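Local coordinates for protein probable glutathione S-transferase (Bordetella bronchiseptica RB50, PDB 3H1N) that probably conjugates glutathione to electrophilic substrates, as glutathione S-transferases do, at residues B[24-28]-B[57-62]; B[35-40]-B[186-191]; B[75-80]-B[90-94]. All blocks are in the same frame, centred on the assembly; numbering follows the deposited sequence.

Contact 1 of 3, residues B[24-28]-B[57-62]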
loop_
_atom_site.group_PDB
_atom_site.type_symbol
_atom_site.label_atom_id
_atom_site.label_comp_id
_atom_site.label_asym_id
_atom_site.label_seq_id
_atom_site.Cartn_x
_atom_site.Cartn_y
_atom_site.Cartn_z
ATOM N N LEU B 24 -11.789 0.791 16.977
ATOM C CA LEU B 24 -11.710 0.535 15.535
ATOM C C LEU B 24 -12.849 1.263 14.847
ATOM O O LEU B 24 -14.011 1.087 15.220
ATOM C CB LEU B 24 -11.795 -0.965 15.228
ATOM C CG LEU B 24 -11.837 -1.378 13.748
ATOM C CD1 LEU B 24 -10.575 -0.890 13.011
ATOM C CD2 LEU B 24 -12.045 -2.906 13.591
ATOM N N TRP B 25 -12.505 2.093 13.861
ATOM C CA TRP B 25 -13.499 2.809 13.073
ATOM C C TRP B 25 -13.463 2.316 11.619
ATOM O O TRP B 25 -12.493 2.572 10.888
ATOM C CB TRP B 25 -13.239 4.318 13.114
ATOM C CG TRP B 25 -13.563 4.957 14.432
ATOM C CD1 TRP B 25 -12.700 5.191 15.462
ATOM C CD2 TRP B 25 -14.852 5.423 14.870
ATOM N NE1 TRP B 25 -13.366 5.794 16.507
ATOM C CE2 TRP B 25 -14.686 5.948 16.170
ATOM C CE3 TRP B 25 -16.127 5.446 14.286
ATOM C CZ2 TRP B 25 -15.748 6.496 16.904
ATOM C CZ3 TRP B 25 -17.188 6.001 15.013
ATOM C CH2 TRP B 25 -16.985 6.522 16.303
ATOM N N TYR B 26 -14.503 1.578 11.226
ATOM C CA TYR B 26 -14.661 1.122 9.841
ATOM C C TYR B 26 -16.136 0.963 9.478
ATOM O O TYR B 26 -16.957 0.654 10.349
ATOM C CB TYR B 26 -13.900 -0.199 9.569
ATOM C CG TYR B 26 -13.901 -0.522 8.095
ATOM C CD1 TYR B 26 -13.176 0.270 7.204
ATOM C CD2 TYR B 26 -14.680 -1.564 7.574
ATOM C CE1 TYR B 26 -13.200 0.032 5.831
ATOM C CE2 TYR B 26 -14.710 -1.814 6.187
ATOM C CZ TYR B 26 -13.965 -1.005 5.330
ATOM O OH TYR B 26 -13.954 -1.217 3.970
ATOM N N TRP B 27 -16.451 1.159 8.191
ATOM C CA TRP B 27 -17.821 1.010 7.657
ATOM C C TRP B 27 -18.509 -0.249 8.174
ATOM O O TRP B 27 -17.899 -1.317 8.222
ATOM C CB TRP B 27 -17.811 0.981 6.119
ATOM C CG TRP B 27 -17.111 2.169 5.512
ATOM C CD1 TRP B 27 -15.902 2.176 4.886
ATOM C CD2 TRP B 27 -17.587 3.518 5.496
ATOM N NE1 TRP B 27 -15.584 3.467 4.483
ATOM C CE2 TRP B 27 -16.608 4.303 4.847
ATOM C CE3 TRP B 27 -18.749 4.141 5.969
ATOM C CZ2 TRP B 27 -16.755 5.680 4.662
ATOM C CZ3 TRP B 27 -18.895 5.515 5.781
ATOM C CH2 TRP B 27 -17.897 6.265 5.132
ATOM N N ASP B 28 -19.771 -0.115 8.559
ATOM C CA ASP B 28 -20.616 -1.261 8.895
ATOM C C ASP B 28 -21.130 -1.853 7.581
ATOM O O ASP B 28 -21.053 -1.199 6.544
ATOM C CB ASP B 28 -21.789 -0.798 9.774
ATOM C CG ASP B 28 -22.504 -1.952 10.500
ATOM O OD1 ASP B 28 -22.122 -3.131 10.353
ATOM O OD2 ASP B 28 -23.467 -1.668 11.237
ATOM N N GLU B 57 -23.381 6.100 17.191
ATOM C CA GLU B 57 -22.036 6.550 16.832
ATOM C C GLU B 57 -22.002 7.033 15.392
ATOM O O GLU B 57 -22.623 6.431 14.517
ATOM C CB GLU B 57 -21.022 5.421 17.002
ATOM C CG GLU B 57 -20.838 4.922 18.427
ATOM C CD GLU B 57 -20.099 5.902 19.327
ATOM O OE1 GLU B 57 -19.491 6.868 18.822
ATOM O OE2 GLU B 57 -20.124 5.693 20.555
ATOM N N ASP B 58 -21.265 8.108 15.146
ATOM C CA ASP B 58 -21.167 8.691 13.813
ATOM C C ASP B 58 -19.708 8.781 13.388
ATOM O O ASP B 58 -18.974 9.667 13.836
ATOM C CB ASP B 58 -21.817 10.083 13.796
ATOM C CG ASP B 58 -21.818 10.733 12.407
ATOM O OD1 ASP B 58 -21.300 10.150 11.430
ATOM O OD2 ASP B 58 -22.346 11.858 12.304
HETATM N N MSE B 59 -19.296 7.868 12.514
HETATM C CA MSE B 59 -17.904 7.821 12.071
HETATM C C MSE B 59 -17.463 9.054 11.280
HETATM O O MSE B 59 -16.373 9.588 11.516
HETATM C CB MSE B 59 -17.626 6.559 11.264
HETATM C CG MSE B 59 -16.153 6.415 10.891
HETATM SE SE MSE B 59 -15.782 4.735 10.075
HETATM C CE MSE B 59 -17.028 4.847 8.595
ATOM N N LEU B 60 -18.304 9.485 10.339
ATOM C CA LEU B 60 -18.011 10.672 9.529
ATOM C C LEU B 60 -17.769 11.880 10.421
ATOM O O LEU B 60 -16.850 12.659 10.160
ATOM C CB LEU B 60 -19.135 10.961 8.524
ATOM C CG LEU B 60 -19.207 10.195 7.187
ATOM C CD1 LEU B 60 -17.902 10.265 6.410
ATOM C CD2 LEU B 60 -19.627 8.741 7.380
ATOM N N ASP B 61 -18.578 12.011 11.478
ATOM C CA ASP B 61 -18.375 13.041 12.502
ATOM C C ASP B 61 -17.053 12.833 13.232
ATOM O O ASP B 61 -16.277 13.782 13.412
ATOM C CB ASP B 61 -19.518 13.063 13.527
ATOM C CG ASP B 61 -19.293 14.091 14.642
ATOM O OD1 ASP B 61 -19.226 15.302 14.337
ATOM O OD2 ASP B 61 -19.187 13.692 15.823
ATOM N N ASP B 62 -16.813 11.594 13.661
ATOM C CA ASP B 62 -15.591 11.282 14.396
ATOM C C ASP B 62 -14.344 11.616 13.588
ATOM O O ASP B 62 -13.377 12.152 14.122
ATOM C CB ASP B 62 -15.539 9.818 14.815
ATOM C CG ASP B 62 -14.318 9.517 15.652
ATOM O OD1 ASP B 62 -14.376 9.751 16.871
ATOM O OD2 ASP B 62 -13.290 9.084 15.089
#
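Trp25 and Asp62 lie almost flat on each other. The carboxylate plane of Asp62 is only 15° from the indole plane, and the group stacks over one face of the ring. Asp62 CB sits 3.9 Å from the centroid of the six-membered ring of Trp25 and makes a CH-pi contact close to the ring normal. The polar end of Asp62 is engaged outside the two segments: OD2 is bonded to the hydroxyl of Tyr76 and paired with Arg66, which probably keeps the carboxylate charged and fixes its rotation. Glu57 comes to the same indole differently. Its OE1 reaches the edge of the ring, 3.6 Å from Trp25 CH2, with the carboxylate turned 72° from the ring plane.

The segments belong to the N-terminal thioredoxin-like domain of the glutathione S-transferase fold. Residues 24-28 run from the end of strand 22-25 into the following loop, and residues 57-62 cover the start of helix 59-65 and the two residues before it. Asp58 is the N-cap of that helix, and its OD1 accepts a weak bond from Asp61 N. One turn of helix thus presents Met59 and Asp62 to the strand end.

Met59, a selenomethionine here, runs past Trp25 in the opposite direction. Its CG lies 3.5 Å from Trp25 CE3. The chain is extended as far as SE, with CG anti to the backbone N (chi1 -175°), and then bends at chi3. This turn carries CE over the face of Trp27, 3.4 Å from the centroid of the six-membered ring. SE stands higher above the same ring, in a Met-aromatic contact. Leu60 extends the packing outward: its CD2 comes obliquely to the more exposed Trp27, 3.7 Å from CZ3.

Contact 2 of 3, residues B[35-40]-B[186-191]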
loop_
_atom_site.group_PDB
_atom_site.type_symbol
_atom_site.label_atom_id
_atom_site.label_comp_id
_atom_site.label_asym_id
_atom_site.label_seq_id
_atom_site.Cartn_x
_atom_site.Cartn_y
_atom_site.Cartn_z
ATOM N N GLU B 35 -11.891 -5.742 7.992
ATOM C CA GLU B 35 -11.774 -7.154 8.326
ATOM C C GLU B 35 -10.343 -7.616 8.583
ATOM O O GLU B 35 -10.129 -8.465 9.442
ATOM C CB GLU B 35 -12.443 -8.030 7.263
ATOM C CG GLU B 35 -12.764 -9.448 7.726
ATOM C CD GLU B 35 -13.745 -9.507 8.899
ATOM O OE1 GLU B 35 -14.445 -8.510 9.194
ATOM O OE2 GLU B 35 -13.810 -10.568 9.536
ATOM N N PHE B 36 -9.365 -7.053 7.872
ATOM C CA PHE B 36 -7.967 -7.429 8.112
ATOM C C PHE B 36 -7.537 -7.043 9.534
ATOM O O PHE B 36 -6.845 -7.804 10.228
ATOM C CB PHE B 36 -7.037 -6.809 7.070
ATOM C CG PHE B 36 -7.267 -7.314 5.666
ATOM C CD1 PHE B 36 -6.694 -8.517 5.237
ATOM C CD2 PHE B 36 -8.043 -6.579 4.767
ATOM C CE1 PHE B 36 -6.896 -8.976 3.934
ATOM C CE2 PHE B 36 -8.261 -7.039 3.458
ATOM C CZ PHE B 36 -7.689 -8.242 3.045
ATOM N N VAL B 37 -7.997 -5.886 9.987
ATOM C CA VAL B 37 -7.678 -5.410 11.332
ATOM C C VAL B 37 -8.434 -6.225 12.383
ATOM O O VAL B 37 -7.848 -6.657 13.394
ATOM C CB VAL B 37 -7.952 -3.892 11.474
ATOM C CG1 VAL B 37 -7.658 -3.414 12.900
ATOM C CG2 VAL B 37 -7.122 -3.120 10.478
ATOM N N ARG B 38 -9.720 -6.462 12.114
ATOM C CA ARG B 38 -10.617 -7.161 13.026
ATOM C C ARG B 38 -10.123 -8.587 13.288
ATOM O O ARG B 38 -10.168 -9.057 14.429
ATOM C CB ARG B 38 -12.036 -7.180 12.426
ATOM C CG ARG B 38 -13.171 -7.455 13.389
ATOM C CD ARG B 38 -14.458 -6.705 12.986
ATOM N NE ARG B 38 -14.605 -6.686 11.542
ATOM C CZ ARG B 38 -14.781 -5.597 10.796
ATOM N NH1 ARG B 38 -14.865 -5.727 9.482
ATOM N NH2 ARG B 38 -14.925 -4.401 11.350
ATOM N N LEU B 39 -9.651 -9.276 12.243
ATOM C CA LEU B 39 -9.093 -10.627 12.425
ATOM C C LEU B 39 -7.895 -10.641 13.380
ATOM O O LEU B 39 -7.802 -11.482 14.254
ATOM C CB LEU B 39 -8.714 -11.266 11.077
ATOM C CG LEU B 39 -9.879 -11.767 10.215
ATOM C CD1 LEU B 39 -9.408 -12.020 8.796
ATOM C CD2 LEU B 39 -10.516 -13.027 10.807
ATOM N N ALA B 40 -6.980 -9.694 13.210
ATOM C CA ALA B 40 -5.809 -9.615 14.076
ATOM C C ALA B 40 -6.155 -9.316 15.535
ATOM O O ALA B 40 -5.572 -9.914 16.444
ATOM C CB ALA B 40 -4.828 -8.576 13.530
ATOM N N LEU B 186 -3.006 -14.230 8.752
ATOM C CA LEU B 186 -4.461 -14.017 8.867
ATOM C C LEU B 186 -5.016 -13.291 7.647
ATOM O O LEU B 186 -6.071 -13.642 7.120
ATOM C CB LEU B 186 -4.810 -13.235 10.133
ATOM C CG LEU B 186 -4.305 -13.758 11.473
ATOM C CD1 LEU B 186 -4.864 -12.868 12.580
ATOM C CD2 LEU B 186 -4.695 -15.239 11.705
ATOM N N SER B 187 -4.286 -12.284 7.194
ATOM C CA SER B 187 -4.673 -11.531 6.011
ATOM C C SER B 187 -4.703 -12.427 4.773
ATOM O O SER B 187 -5.577 -12.278 3.908
ATOM C CB SER B 187 -3.695 -10.372 5.811
ATOM O OG SER B 187 -3.805 -9.450 6.895
ATOM N N LEU B 188 -3.754 -13.360 4.694
ATOM C CA LEU B 188 -3.639 -14.232 3.526
ATOM C C LEU B 188 -4.835 -15.177 3.495
ATOM O O LEU B 188 -5.458 -15.400 2.434
ATOM C CB LEU B 188 -2.305 -15.003 3.528
ATOM C CG LEU B 188 -1.996 -15.918 2.314
ATOM C CD1 LEU B 188 -2.116 -15.172 0.962
ATOM C CD2 LEU B 188 -0.618 -16.566 2.448
ATOM N N TYR B 189 -5.183 -15.700 4.663
ATOM C CA TYR B 189 -6.396 -16.502 4.784
ATOM C C TYR B 189 -7.603 -15.693 4.284
ATOM O O TYR B 189 -8.431 -16.203 3.509
ATOM C CB TYR B 189 -6.606 -16.996 6.237
ATOM C CG TYR B 189 -8.064 -17.096 6.638
ATOM C CD1 TYR B 189 -8.791 -18.278 6.456
ATOM C CD2 TYR B 189 -8.719 -16.001 7.200
ATOM C CE1 TYR B 189 -10.123 -18.342 6.799
ATOM C CE2 TYR B 189 -10.043 -16.056 7.530
ATOM C CZ TYR B 189 -10.737 -17.216 7.339
ATOM O OH TYR B 189 -12.059 -17.245 7.688
ATOM N N HIS B 190 -7.688 -14.424 4.699
ATOM C CA HIS B 190 -8.861 -13.632 4.360
ATOM C C HIS B 190 -8.966 -13.308 2.870
ATOM O O HIS B 190 -10.059 -13.373 2.300
ATOM C CB HIS B 190 -8.990 -12.349 5.202
ATOM C CG HIS B 190 -10.261 -11.597 4.926
ATOM N ND1 HIS B 190 -11.501 -12.090 5.270
ATOM C CD2 HIS B 190 -10.486 -10.426 4.284
ATOM C CE1 HIS B 190 -12.436 -11.240 4.881
ATOM N NE2 HIS B 190 -11.843 -10.216 4.284
ATOM N N VAL B 191 -7.849 -12.954 2.242
ATOM C CA VAL B 191 -7.872 -12.674 0.808
ATOM C C VAL B 191 -8.268 -13.939 -0.003
ATOM O O VAL B 191 -8.989 -13.847 -1.013
ATOM C CB VAL B 191 -6.560 -11.964 0.322
ATOM C CG1 VAL B 191 -5.377 -12.953 0.181
ATOM C CG2 VAL B 191 -6.823 -11.224 -0.977
#
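His190 and Phe36 form a T-shaped pair. The imidazole edge meets the phenyl face with CD2, 3.8 Å from Phe36 CZ; the centroids are 5.1 Å apart and the planes at 89°. His190 CG lies anti to the backbone N (chi1 -175°), which carries the ring toward helix 34-43. A CH-pi contact adds to it: Glu35 CG lies over a face of His190, 3.7 Å from its ring centroid. The imidazole is therefore held by Phe36 at its edge and Glu35 over its face.

Apolar packing continues along the helices. Leu39 CD1 meets His190 CB at 3.6 Å. Leu186 CD1 lies against the backbone of the other helix, 3.7 Å from Ala40 CA. At the edge of the Phe36 ring, Ser187 OG approaches CD1 to 3.5 Å; this hydroxyl is bonded to Gln115 and Tyr183 O.

Within helix 34-43, Arg38 NE and NH1 both hold Glu35 OE1, with NH1 at 2.8 Å from OE1 in a salt bridge. Arg38 NH2 pairs with Asp50, and Glu35 OE2 is bonded to Tyr229 OH.

Helices 34-43 and 183-198 join the thioredoxin-like domain to the helical C-terminal domain. Their short segments meet at 131°. Helix 105-127 packs beside Phe36 and Val191, and helix 224-230 covers Leu39.

Contact 3 of 3, residues B[75-80]-B[90-94]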
loop_
_atom_site.group_PDB
_atom_site.type_symbol
_atom_site.label_atom_id
_atom_site.label_comp_id
_atom_site.label_asym_id
_atom_site.label_seq_id
_atom_site.Cartn_x
_atom_site.Cartn_y
_atom_site.Cartn_z
ATOM N N PRO B 75 -10.171 2.105 7.151
ATOM C CA PRO B 75 -10.232 2.019 8.615
ATOM C C PRO B 75 -9.191 2.873 9.327
ATOM O O PRO B 75 -8.142 3.190 8.763
ATOM C CB PRO B 75 -9.944 0.550 8.886
ATOM C CG PRO B 75 -9.001 0.149 7.746
ATOM C CD PRO B 75 -9.528 0.915 6.549
ATOM N N TYR B 76 -9.508 3.251 10.561
ATOM C CA TYR B 76 -8.527 3.827 11.468
ATOM C C TYR B 76 -8.736 3.282 12.884
ATOM O O TYR B 76 -9.824 2.784 13.240
ATOM C CB TYR B 76 -8.482 5.369 11.396
ATOM C CG TYR B 76 -9.780 6.061 11.765
ATOM C CD1 TYR B 76 -10.791 6.238 10.817
ATOM C CD2 TYR B 76 -9.984 6.552 13.051
ATOM C CE1 TYR B 76 -12.001 6.884 11.152
ATOM C CE2 TYR B 76 -11.179 7.195 13.403
ATOM C CZ TYR B 76 -12.187 7.354 12.444
ATOM O OH TYR B 76 -13.372 7.966 12.789
ATOM N N LEU B 77 -7.669 3.277 13.639
ATOM C CA LEU B 77 -7.606 2.736 14.965
ATOM C C LEU B 77 -7.135 3.813 15.919
ATOM O O LEU B 77 -6.124 4.399 15.741
ATOM C CB LEU B 77 -6.650 1.545 15.019
ATOM C CG LEU B 77 -6.669 0.692 16.277
ATOM C CD1 LEU B 77 -7.814 -0.192 16.305
ATOM C CD2 LEU B 77 -5.438 -0.022 16.539
ATOM N N VAL B 78 -7.930 4.058 16.917
ATOM C CA VAL B 78 -7.558 4.976 17.987
ATOM C C VAL B 78 -7.072 4.131 19.167
ATOM O O VAL B 78 -7.842 3.383 19.777
ATOM C CB VAL B 78 -8.724 5.910 18.384
ATOM C CG1 VAL B 78 -8.220 7.030 19.292
ATOM C CG2 VAL B 78 -9.363 6.522 17.118
ATOM N N ALA B 79 -5.774 4.233 19.437
ATOM C CA ALA B 79 -5.072 3.337 20.360
ATOM C C ALA B 79 -3.963 4.118 21.022
ATOM O O ALA B 79 -3.174 4.766 20.332
ATOM C CB ALA B 79 -4.469 2.162 19.596
ATOM N N ASP B 80 -3.906 4.070 22.353
ATOM C CA ASP B 80 -2.736 4.559 23.085
ATOM C C ASP B 80 -2.375 5.994 22.679
ATOM O O ASP B 80 -1.194 6.321 22.484
ATOM C CB ASP B 80 -1.549 3.608 22.832
ATOM C CG ASP B 80 -1.759 2.222 23.434
ATOM O OD1 ASP B 80 -1.311 1.219 22.826
ATOM O OD2 ASP B 80 -2.373 2.134 24.516
ATOM N N ILE B 90 -1.895 0.148 10.507
ATOM C CA ILE B 90 -2.555 -0.318 11.732
ATOM C C ILE B 90 -1.943 -1.655 12.142
ATOM O O ILE B 90 -1.532 -1.828 13.289
ATOM C CB ILE B 90 -4.096 -0.403 11.572
ATOM C CG1 ILE B 90 -4.680 1.006 11.320
ATOM C CG2 ILE B 90 -4.740 -1.060 12.804
ATOM C CD1 ILE B 90 -6.107 0.981 10.758
ATOM N N LEU B 91 -1.814 -2.569 11.183
ATOM C CA LEU B 91 -1.333 -3.922 11.486
ATOM C C LEU B 91 0.138 -3.927 11.891
ATOM O O LEU B 91 0.507 -4.652 12.807
ATOM C CB LEU B 91 -1.589 -4.873 10.314
ATOM C CG LEU B 91 -3.045 -5.275 10.052
ATOM C CD1 LEU B 91 -3.208 -5.942 8.673
ATOM C CD2 LEU B 91 -3.558 -6.183 11.169
ATOM N N LEU B 92 0.961 -3.109 11.222
ATOM C CA LEU B 92 2.354 -2.882 11.627
ATOM C C LEU B 92 2.496 -2.536 13.134
ATOM O O LEU B 92 3.401 -3.039 13.820
ATOM C CB LEU B 92 2.991 -1.765 10.779
ATOM C CG LEU B 92 4.480 -1.486 11.010
ATOM C CD1 LEU B 92 5.349 -2.609 10.455
ATOM C CD2 LEU B 92 4.890 -0.110 10.413
ATOM N N PHE B 93 1.624 -1.660 13.628
ATOM C CA PHE B 93 1.617 -1.302 15.042
ATOM C C PHE B 93 1.292 -2.521 15.903
ATOM O O PHE B 93 1.978 -2.787 16.893
ATOM C CB PHE B 93 0.642 -0.140 15.337
ATOM C CG PHE B 93 0.345 0.028 16.799
ATOM C CD1 PHE B 93 1.329 0.507 17.672
ATOM C CD2 PHE B 93 -0.893 -0.345 17.313
ATOM C CE1 PHE B 93 1.071 0.639 19.043
ATOM C CE2 PHE B 93 -1.170 -0.229 18.700
ATOM C CZ PHE B 93 -0.188 0.269 19.557
ATOM N N LEU B 94 0.253 -3.260 15.519
ATOM C CA LEU B 94 -0.156 -4.438 16.295
ATOM C C LEU B 94 0.918 -5.512 16.307
ATOM O O LEU B 94 1.107 -6.206 17.319
ATOM C CB LEU B 94 -1.476 -5.010 15.771
ATOM C CG LEU B 94 -2.640 -4.012 15.776
ATOM C CD1 LEU B 94 -3.918 -4.630 15.205
ATOM C CD2 LEU B 94 -2.880 -3.448 17.193
#
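This contact lies in the second half of the thioredoxin-like domain, where helix 87-97 packs on the sheet beside strand 76-79. The strand enters from Pro75, which follows a cis peptide bond. The short segment axes are 9.9 Å apart and 36° from parallel.

Ile90 packs on the start of the strand with two branches. CD1 reaches the backbone, 3.6 Å from Pro75 O and 3.8 Å from Tyr76 CA. CG2 is anti to the backbone N and turns to Leu77 instead, 3.9 Å from its CB. With CG anti to the backbone N (chi1 -168°), Leu77 swings CD2 up to the same Ile90 methyl. CD2 also touches Leu94 CD2 more loosely, at 4.3 Å.

Phe93 covers the far end of the strand. Its CE2 lies 4.2 Å from Ala79 CB. Asp80 OD1 stands at the ring edge, 3.6 Å from Phe93 CZ, with the carboxylate turned 74° from the ring plane. Strand 82-85 adds Met82 and Ile84 against Phe93. Leu109 of the second subunit also packs on Phe93, so this part of helix 87-97 borders the second subunit.

A cis-proline just before the third strand, a beta hairpin and a closing helix are characteristic of the thioredoxin-like domain of glutathione S-transferases.

Overall arrangement
From the N terminus, the end of strand 22-25 and the loop after it form the first half of contact 1, and helix 34-43 then supplies the first half of contact 2. Contact 1 closes its loop when the chain reaches helix 59-65. Contact 3 follows in series and closes a short loop through the hairpin strand 82-85 to helix 87-97. Contact 2 closes last, at helix 183-198, so it crosses contact 1 and encloses contact 3. Contacts 1 and 3 meet through neighbouring strands of the sheet, where Trp25 N is bonded to Tyr76 O. Helix 34-43 touches both through Val37, which packs on Leu24 and Ile90, while contact 2 joins this helix to the C-terminal helices.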